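Local coordinates for dipeptidase (Streptococcus thermophilus, PDB 3PEB), which is probably a manganese-dependent peptidase of the M24B family, represented here by its N-terminal creatinase/prolidase-type domain, which does not include the family's peptidase domain, at residues Ile23-Val28 with Phe104-Val109; Asn52-Leu57 with Asp72-Gly77; Ile97-Ala102 with Arg122-Thr127. All blocks are in the same frame, centred on the assembly; numbering follows the deposited sequence.

Interaction 1 of 3, residues Ile23-Val28 with Phe104-Val109; sequences IVSDPV and FDNLNV. With EDO (1,2-ethanediol), chain E.
The backbones of S25-D26 and N106-L107 come no nearer than 5.8 Å, between the CA atoms of D26 and N106, where the chain leaving strand 21-24 passes the loop after strand 96-102; side chains bridge the gap. N106 holds its CG anti to the backbone N (chi1 175°), which sends the amide across to the S25-D26 peptide. There S25 OG donates to N106 OD1 over 2.6 Å, meeting the carbonyl at a C=O...donor angle of 131° and tilted a little from its plane. The N-H of D26 is near the same oxygen but badly angled for a bond; it goes instead to E103 OE1, which also accepts from S25 N. Beyond the hydroxyl, the D26 carboxylate stacks on the N106 amide, the planes only 10° apart and D26 CG 3.7 Å from N106 ND2. D26 is the N-cap of helix 27-34: its OD1 accepts from V28 N at 3.0 Å, approached from above the carboxylate plane. L107 CD2 lies 3.5 Å from S25 OG, an apolar neighbour of the hydroxyl, and L107 also packs on F46, F112 and L115. An ethanediol, probably from the crystallisation liquor, donates from O1 to N106 O. One short hydroxyl-amide bond thus sets which way the N106 amide is turned, flat against the D26 carboxylate, while that carboxylate is engaged separately in capping helix 27-34.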
# COMPACT_ATOMS: atom_id res chain seq x y z
N ILE A 23 4.38 -1.33 -0.02
CA ILE A 23 2.98 -1.71 -0.21
C ILE A 23 2.51 -2.27 1.11
O ILE A 23 2.93 -3.35 1.53
CB ILE A 23 2.79 -2.77 -1.34
CG1 ILE A 23 3.33 -2.24 -2.66
CG2 ILE A 23 1.27 -3.15 -1.47
CD1 ILE A 23 3.27 -3.26 -3.84
N VAL A 24 1.62 -1.52 1.77
CA VAL A 24 1.11 -1.85 3.08
C VAL A 24 -0.27 -2.48 2.88
O VAL A 24 -1.14 -1.89 2.24
CB VAL A 24 1.04 -0.58 3.98
CG1 VAL A 24 0.40 -0.88 5.35
CG2 VAL A 24 2.46 -0.01 4.19
N SER A 25 -0.44 -3.68 3.43
CA SER A 25 -1.65 -4.45 3.25
C SER A 25 -2.41 -4.76 4.54
O SER A 25 -3.62 -5.02 4.47
CB SER A 25 -1.34 -5.78 2.55
OG SER A 25 -0.38 -6.51 3.26
N ASP A 26 -1.73 -4.78 5.68
CA ASP A 26 -2.36 -5.16 6.93
C ASP A 26 -3.23 -3.99 7.36
O ASP A 26 -2.72 -2.87 7.50
CB ASP A 26 -1.27 -5.44 7.99
CG ASP A 26 -1.83 -5.99 9.27
OD1 ASP A 26 -3.04 -5.81 9.55
OD2 ASP A 26 -1.07 -6.67 9.99
N PRO A 27 -4.55 -4.22 7.55
CA PRO A 27 -5.42 -3.12 7.99
C PRO A 27 -4.98 -2.46 9.29
O PRO A 27 -5.16 -1.24 9.46
CB PRO A 27 -6.80 -3.81 8.17
CG PRO A 27 -6.74 -4.96 7.18
CD PRO A 27 -5.32 -5.47 7.33
N VAL A 28 -4.37 -3.23 10.18
CA VAL A 28 -3.84 -2.68 11.43
C VAL A 28 -2.72 -1.66 11.13
O VAL A 28 -2.68 -0.57 11.71
CB VAL A 28 -3.37 -3.81 12.36
CG1 VAL A 28 -2.70 -3.25 13.60
CG2 VAL A 28 -4.58 -4.73 12.75
N PHE A 104 5.20 -9.35 4.53
CA PHE A 104 5.16 -10.79 4.21
C PHE A 104 4.38 -11.61 5.22
O PHE A 104 3.90 -12.68 4.88
CB PHE A 104 6.56 -11.38 4.10
CG PHE A 104 7.33 -11.00 2.83
CD1 PHE A 104 6.86 -10.07 1.92
CD2 PHE A 104 8.56 -11.61 2.59
CE1 PHE A 104 7.61 -9.76 0.78
CE2 PHE A 104 9.30 -11.30 1.47
CZ PHE A 104 8.85 -10.35 0.58
N ASP A 105 4.25 -11.13 6.47
CA ASP A 105 3.46 -11.85 7.45
C ASP A 105 1.96 -11.64 7.21
O ASP A 105 1.15 -12.43 7.69
CB ASP A 105 3.82 -11.44 8.90
CG ASP A 105 5.10 -12.07 9.42
OD1 ASP A 105 5.91 -12.67 8.67
OD2 ASP A 105 5.33 -11.94 10.65
N ASN A 106 1.57 -10.63 6.45
CA ASN A 106 0.18 -10.32 6.23
C ASN A 106 -0.34 -10.79 4.87
O ASN A 106 -1.44 -11.32 4.78
CB ASN A 106 -0.11 -8.81 6.36
CG ASN A 106 -1.55 -8.45 6.01
OD1 ASN A 106 -1.84 -7.93 4.93
ND2 ASN A 106 -2.48 -8.79 6.93
N LEU A 107 0.42 -10.53 3.81
CA LEU A 107 0.02 -10.89 2.46
C LEU A 107 -0.08 -12.38 2.30
O LEU A 107 0.83 -13.11 2.67
CB LEU A 107 1.03 -10.45 1.42
CG LEU A 107 1.12 -9.06 0.93
CD1 LEU A 107 2.29 -9.01 -0.09
CD2 LEU A 107 -0.23 -8.51 0.34
N ASN A 108 -1.20 -12.85 1.78
CA ASN A 108 -1.28 -14.23 1.34
C ASN A 108 -0.67 -14.39 -0.04
O ASN A 108 -0.36 -13.41 -0.68
CB ASN A 108 -2.69 -14.81 1.51
CG ASN A 108 -3.71 -14.17 0.58
OD1 ASN A 108 -3.36 -13.43 -0.31
ND2 ASN A 108 -4.99 -14.43 0.85
N VAL A 109 -0.48 -15.62 -0.47
CA VAL A 109 0.19 -15.89 -1.74
C VAL A 109 -0.68 -15.39 -2.91
O VAL A 109 -0.14 -14.85 -3.89
CB VAL A 109 0.55 -17.37 -1.87
CG1 VAL A 109 1.01 -17.72 -3.31
CG2 VAL A 109 1.64 -17.75 -0.82
C1 EDO E . -2.02 -14.26 5.97
O1 EDO E . -2.59 -13.10 6.60
C2 EDO E . -3.04 -14.94 5.07
O2 EDO E . -3.81 -15.90 5.81

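Interaction 2 of 3, residues Asn52-Leu57 with Asp72-Gly77; sequences NREPAL and DFPVFG. With EDO (1,2-ethanediol), chain D.
P55 lies over the face of the F73 ring, a CH-pi contact with P55 CB 4.0 Å from the ring centroid and only 9° off its normal. F73 CG sits between its backbone N and carbonyl carbon (chi1 52°), a turn that lays the ring's face against the proline. L57 N stands at the edge of the same ring, and F73 CE1 is 4.1 Å from L57 CB. Next to this tight end the backbones pair as parallel strands: L57 N donates to P74 O at 3.0 Å and L57 O accepts from F76 N at 2.9 Å, so L57 is held through both its polar backbone atoms. P55 O, buried against F73 CB and P74 CD, has no polar partner. The outer side is looser. E54 is exposed and modelled in two conformers, in one of which its carboxylate lies against the P74 ring, a doubtful contact, while the R53 guanidinium grips both oxygens of an ethanediol, probably from the crystallisation liquor, rather than the facing segment. The two strands are the ends of a beta-alpha-beta crossover: helix 64-70 joins them and packs A67 against L57 and V75, and strand 46-50 puts L47 against L57 and F73.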
# COMPACT_ATOMS: atom_id res chain seq x y z
N ASN A 52 9.48 8.80 -3.01
CA ASN A 52 9.58 10.21 -3.42
C ASN A 52 8.37 10.66 -4.26
O ASN A 52 8.54 11.43 -5.19
CB ASN A 52 10.89 10.48 -4.17
CG ASN A 52 11.21 11.96 -4.28
OD1 ASN A 52 11.15 12.69 -3.29
ND2 ASN A 52 11.64 12.42 -5.48
N ARG A 53 7.18 10.19 -3.90
CA ARG A 53 5.92 10.69 -4.43
C ARG A 53 4.91 10.64 -3.28
O ARG A 53 5.14 9.95 -2.30
CB ARG A 53 5.35 9.77 -5.53
CG ARG A 53 6.22 9.46 -6.71
CD ARG A 53 5.69 8.31 -7.53
NE ARG A 53 6.51 8.06 -8.71
CZ ARG A 53 6.27 8.54 -9.93
NH1 ARG A 53 5.21 9.29 -10.17
NH2 ARG A 53 7.10 8.24 -10.92
N GLU A 54 3.80 11.35 -3.43
CA GLU A 54 2.73 11.24 -2.45
C GLU A 54 2.18 9.81 -2.44
O GLU A 54 2.23 9.09 -3.45
CB GLU A 54 1.62 12.26 -2.70
CG GLU A 54 0.82 12.07 -3.97
CD GLU A 54 -0.31 13.07 -4.10
OE1 GLU A 54 -0.83 13.21 -5.21
OE2 GLU A 54 -0.68 13.70 -3.09
N PRO A 55 1.70 9.38 -1.29
CA PRO A 55 1.10 8.05 -1.26
C PRO A 55 -0.25 7.99 -2.01
O PRO A 55 -0.80 9.03 -2.37
CB PRO A 55 0.85 7.81 0.25
CG PRO A 55 1.34 8.96 0.96
CD PRO A 55 1.62 10.06 0.01
N ALA A 56 -0.76 6.76 -2.22
CA ALA A 56 -2.12 6.54 -2.69
C ALA A 56 -2.69 5.33 -1.96
O ALA A 56 -1.98 4.36 -1.70
CB ALA A 56 -2.14 6.30 -4.21
N LEU A 57 -3.99 5.39 -1.68
CA LEU A 57 -4.70 4.28 -1.06
C LEU A 57 -5.70 3.74 -2.07
O LEU A 57 -6.44 4.49 -2.68
CB LEU A 57 -5.47 4.73 0.18
CG LEU A 57 -6.32 3.66 0.93
CD1 LEU A 57 -5.46 2.60 1.59
CD2 LEU A 57 -7.24 4.35 1.97
N ASP A 72 -5.28 13.01 3.25
CA ASP A 72 -4.97 14.15 2.42
C ASP A 72 -4.12 13.79 1.22
O ASP A 72 -3.37 14.60 0.72
CB ASP A 72 -4.31 15.23 3.25
CG ASP A 72 -4.97 16.52 3.08
OD1 ASP A 72 -4.33 17.42 2.48
OD2 ASP A 72 -6.16 16.63 3.49
N PHE A 73 -4.21 12.55 0.78
CA PHE A 73 -3.58 12.09 -0.45
C PHE A 73 -4.59 11.27 -1.24
O PHE A 73 -5.68 10.98 -0.71
CB PHE A 73 -2.30 11.31 -0.15
CG PHE A 73 -2.47 10.18 0.84
CD1 PHE A 73 -2.99 8.96 0.44
CD2 PHE A 73 -2.08 10.34 2.16
CE1 PHE A 73 -3.14 7.94 1.35
CE2 PHE A 73 -2.21 9.33 3.08
CZ PHE A 73 -2.76 8.11 2.67
N PRO A 74 -4.28 10.94 -2.50
CA PRO A 74 -5.28 10.32 -3.36
C PRO A 74 -5.80 8.94 -2.89
O PRO A 74 -5.04 8.11 -2.41
CB PRO A 74 -4.53 10.16 -4.69
CG PRO A 74 -3.57 11.36 -4.70
CD PRO A 74 -3.10 11.39 -3.27
N VAL A 75 -7.11 8.76 -3.02
CA VAL A 75 -7.78 7.49 -2.73
C VAL A 75 -8.48 7.08 -4.03
O VAL A 75 -9.14 7.90 -4.69
CB VAL A 75 -8.80 7.64 -1.62
CG1 VAL A 75 -9.52 6.29 -1.38
CG2 VAL A 75 -8.14 8.13 -0.32
N PHE A 76 -8.34 5.81 -4.41
CA PHE A 76 -9.06 5.28 -5.53
C PHE A 76 -9.55 3.87 -5.24
O PHE A 76 -9.11 3.25 -4.26
CB PHE A 76 -8.30 5.38 -6.86
CG PHE A 76 -7.08 4.49 -6.98
CD1 PHE A 76 -6.03 4.54 -6.09
CD2 PHE A 76 -6.97 3.63 -8.08
CE1 PHE A 76 -4.91 3.73 -6.26
CE2 PHE A 76 -5.82 2.85 -8.28
CZ PHE A 76 -4.81 2.89 -7.38
N GLY A 77 -10.50 3.42 -6.02
CA GLY A 77 -11.13 2.10 -5.75
C GLY A 77 -11.70 1.32 -6.91
O GLY A 77 -11.50 1.66 -8.07
C1 EDO D . 5.67 9.56 -14.84
O1 EDO D . 6.44 9.13 -13.71
C2 EDO D . 4.39 10.21 -14.33
O2 EDO D . 4.47 10.28 -12.91

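Interaction 3 of 3, residues Ile97-Ala102 with Arg122-Thr127; sequences IPIIYA and RFENLT. With EDO (1,2-ethanediol), chain J.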
# COMPACT_ATOMS: atom_id res chain seq x y z
N ILE A 97 9.55 -0.54 -10.20
CA ILE A 97 10.32 -0.14 -9.03
C ILE A 97 11.22 -1.30 -8.72
O ILE A 97 10.72 -2.38 -8.42
CB ILE A 97 9.40 0.16 -7.85
CG1 ILE A 97 8.43 1.29 -8.19
CG2 ILE A 97 10.17 0.51 -6.58
CD1 ILE A 97 7.08 0.99 -7.75
N PRO A 98 12.54 -1.11 -8.79
CA PRO A 98 13.43 -2.25 -8.61
C PRO A 98 13.30 -3.03 -7.31
O PRO A 98 13.38 -4.26 -7.34
CB PRO A 98 14.81 -1.62 -8.72
CG PRO A 98 14.62 -0.47 -9.63
CD PRO A 98 13.26 0.07 -9.31
N ILE A 99 13.12 -2.35 -6.19
CA ILE A 99 12.95 -3.01 -4.90
C ILE A 99 11.69 -2.50 -4.22
O ILE A 99 11.53 -1.28 -4.01
CB ILE A 99 14.16 -2.79 -3.98
CG1 ILE A 99 15.46 -3.27 -4.65
CG2 ILE A 99 13.93 -3.49 -2.65
CD1 ILE A 99 16.72 -2.92 -3.91
N ILE A 100 10.78 -3.42 -3.90
CA ILE A 100 9.51 -3.07 -3.30
C ILE A 100 9.38 -3.76 -1.96
O ILE A 100 9.59 -4.98 -1.87
CB ILE A 100 8.34 -3.48 -4.20
CG1 ILE A 100 8.45 -2.78 -5.55
CG2 ILE A 100 6.98 -3.20 -3.54
CD1 ILE A 100 7.47 -3.27 -6.59
N TYR A 101 9.01 -3.01 -0.92
CA TYR A 101 8.79 -3.61 0.40
C TYR A 101 7.31 -3.93 0.59
O TYR A 101 6.46 -3.14 0.24
CB TYR A 101 9.31 -2.71 1.53
CG TYR A 101 10.78 -2.94 1.79
CD1 TYR A 101 11.75 -2.33 1.00
CD2 TYR A 101 11.20 -3.83 2.78
CE1 TYR A 101 13.09 -2.57 1.21
CE2 TYR A 101 12.53 -4.08 3.00
CZ TYR A 101 13.49 -3.45 2.21
OH TYR A 101 14.80 -3.71 2.41
N ALA A 102 7.02 -5.09 1.18
CA ALA A 102 5.65 -5.51 1.45
C ALA A 102 5.61 -6.32 2.74
O ALA A 102 6.65 -6.79 3.23
CB ALA A 102 5.06 -6.30 0.26
N ARG A 122 11.66 -6.61 -7.40
CA ARG A 122 11.98 -7.58 -6.38
C ARG A 122 11.33 -7.16 -5.07
O ARG A 122 11.43 -5.99 -4.66
CB ARG A 122 13.50 -7.60 -6.17
CG ARG A 122 13.93 -8.60 -5.11
CD ARG A 122 15.42 -8.80 -5.08
NE ARG A 122 16.08 -7.85 -4.18
CZ ARG A 122 16.92 -6.89 -4.56
NH1 ARG A 122 17.24 -6.70 -5.84
NH2 ARG A 122 17.46 -6.11 -3.63
N PHE A 123 10.68 -8.11 -4.41
CA PHE A 123 10.02 -7.81 -3.16
C PHE A 123 10.87 -8.21 -1.96
O PHE A 123 11.53 -9.27 -1.93
CB PHE A 123 8.67 -8.52 -3.09
CG PHE A 123 7.59 -7.90 -3.93
CD1 PHE A 123 7.54 -8.11 -5.30
CD2 PHE A 123 6.59 -7.16 -3.33
CE1 PHE A 123 6.52 -7.55 -6.07
CE2 PHE A 123 5.56 -6.59 -4.10
CZ PHE A 123 5.53 -6.78 -5.46
N GLU A 124 10.82 -7.36 -0.94
CA GLU A 124 11.50 -7.54 0.33
C GLU A 124 10.51 -7.34 1.44
O GLU A 124 9.46 -6.73 1.23
CB GLU A 124 12.65 -6.55 0.50
CG GLU A 124 13.80 -6.70 -0.51
CD GLU A 124 14.63 -7.96 -0.33
OE1 GLU A 124 14.50 -8.64 0.72
OE2 GLU A 124 15.43 -8.27 -1.25
N ASN A 125 10.83 -7.85 2.63
CA ASN A 125 9.90 -7.91 3.76
C ASN A 125 9.93 -6.65 4.65
O ASN A 125 10.94 -6.34 5.24
CB ASN A 125 10.23 -9.12 4.62
CG ASN A 125 9.16 -9.45 5.62
OD1 ASN A 125 8.07 -8.86 5.62
ND2 ASN A 125 9.44 -10.46 6.47
N LEU A 126 8.80 -5.97 4.73
CA LEU A 126 8.57 -4.77 5.55
C LEU A 126 8.13 -5.09 6.97
O LEU A 126 8.17 -4.21 7.84
CB LEU A 126 7.47 -3.93 4.92
CG LEU A 126 7.25 -2.49 5.44
CD1 LEU A 126 8.51 -1.63 5.20
CD2 LEU A 126 6.03 -1.91 4.73
N THR A 127 7.71 -6.33 7.22
CA THR A 127 7.09 -6.64 8.50
C THR A 127 8.00 -6.36 9.71
O THR A 127 7.54 -5.81 10.72
CB THR A 127 6.51 -8.11 8.53
OG1 THR A 127 5.33 -8.17 7.72
CG2 THR A 127 6.15 -8.50 9.97
C1 EDO J . 10.46 -12.18 -5.65
O1 EDO J . 10.56 -10.78 -5.38
C2 EDO J . 9.98 -12.35 -7.09
O2 EDO J . 9.70 -11.07 -7.67
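A102 O accepts from L126 N over 2.7 Å, the shortest of five backbone bonds between 97-102 and 122-127, which run parallel; the L126 N-H points almost straight at the oxygen (177°) but comes from above the carbonyl plane. The side chains of I99 and R122, and those of I100 and F123, lie side by side. On one face Y101 receives E124 CB over its ring, 3.7 Å from the centroid and toward the rim, while N125 O and L126 N stand at the ring's edge. R122 swings its guanidinium over I99, whose CG1 meets the flat face and whose CD1 lies 3.3 Å from R122 NH2. R122 is bent at chi3 (89°), which turns NE to E124: the salt bridge of R122 NE to E124 OE2 is 3.0 Å, straight, in the guanidinium plane and on the oxygen's anti lone pair. On the other face I100 CB sits over the F123 ring, with I100 CG2 3.7 Å from F123 CE2, and A102 CB touches the ring's edge. N125 OD1 accepts from T127 N at the start of helix 127-133 and from F104 N. Helix 109-118 makes the crossover between the two strands, its F112 edge-to-face with F123; on the Y101 face F13 of helix 6-16 meets Y101 edge-to-face, and strand 21-24 flanks strand 96-102 on its other edge.

In the fold
All three contacts belong to one six-stranded mixed sheet with helices packed around it, within the creatinase/prolidase N-terminal domain. Interactions 2 and 3 each pair the ends of a beta-alpha-beta unit and thereby add the two outermost strands, 75-78 and 122-125; their centres lie about 18 Å apart, on opposite sides of the chain's centre. Interaction 1 joins the chain just beyond the ends of the neighbouring strands 21-24 and 96-102, its centre about 12 Å from that of interaction 3, and touches it through a probable hydrogen bond from I23 N to Y101 O. Both segments of interaction 2 fall between those of interaction 1, whereas interactions 1 and 3 alternate, so residues distant in sequence close a single compact domain.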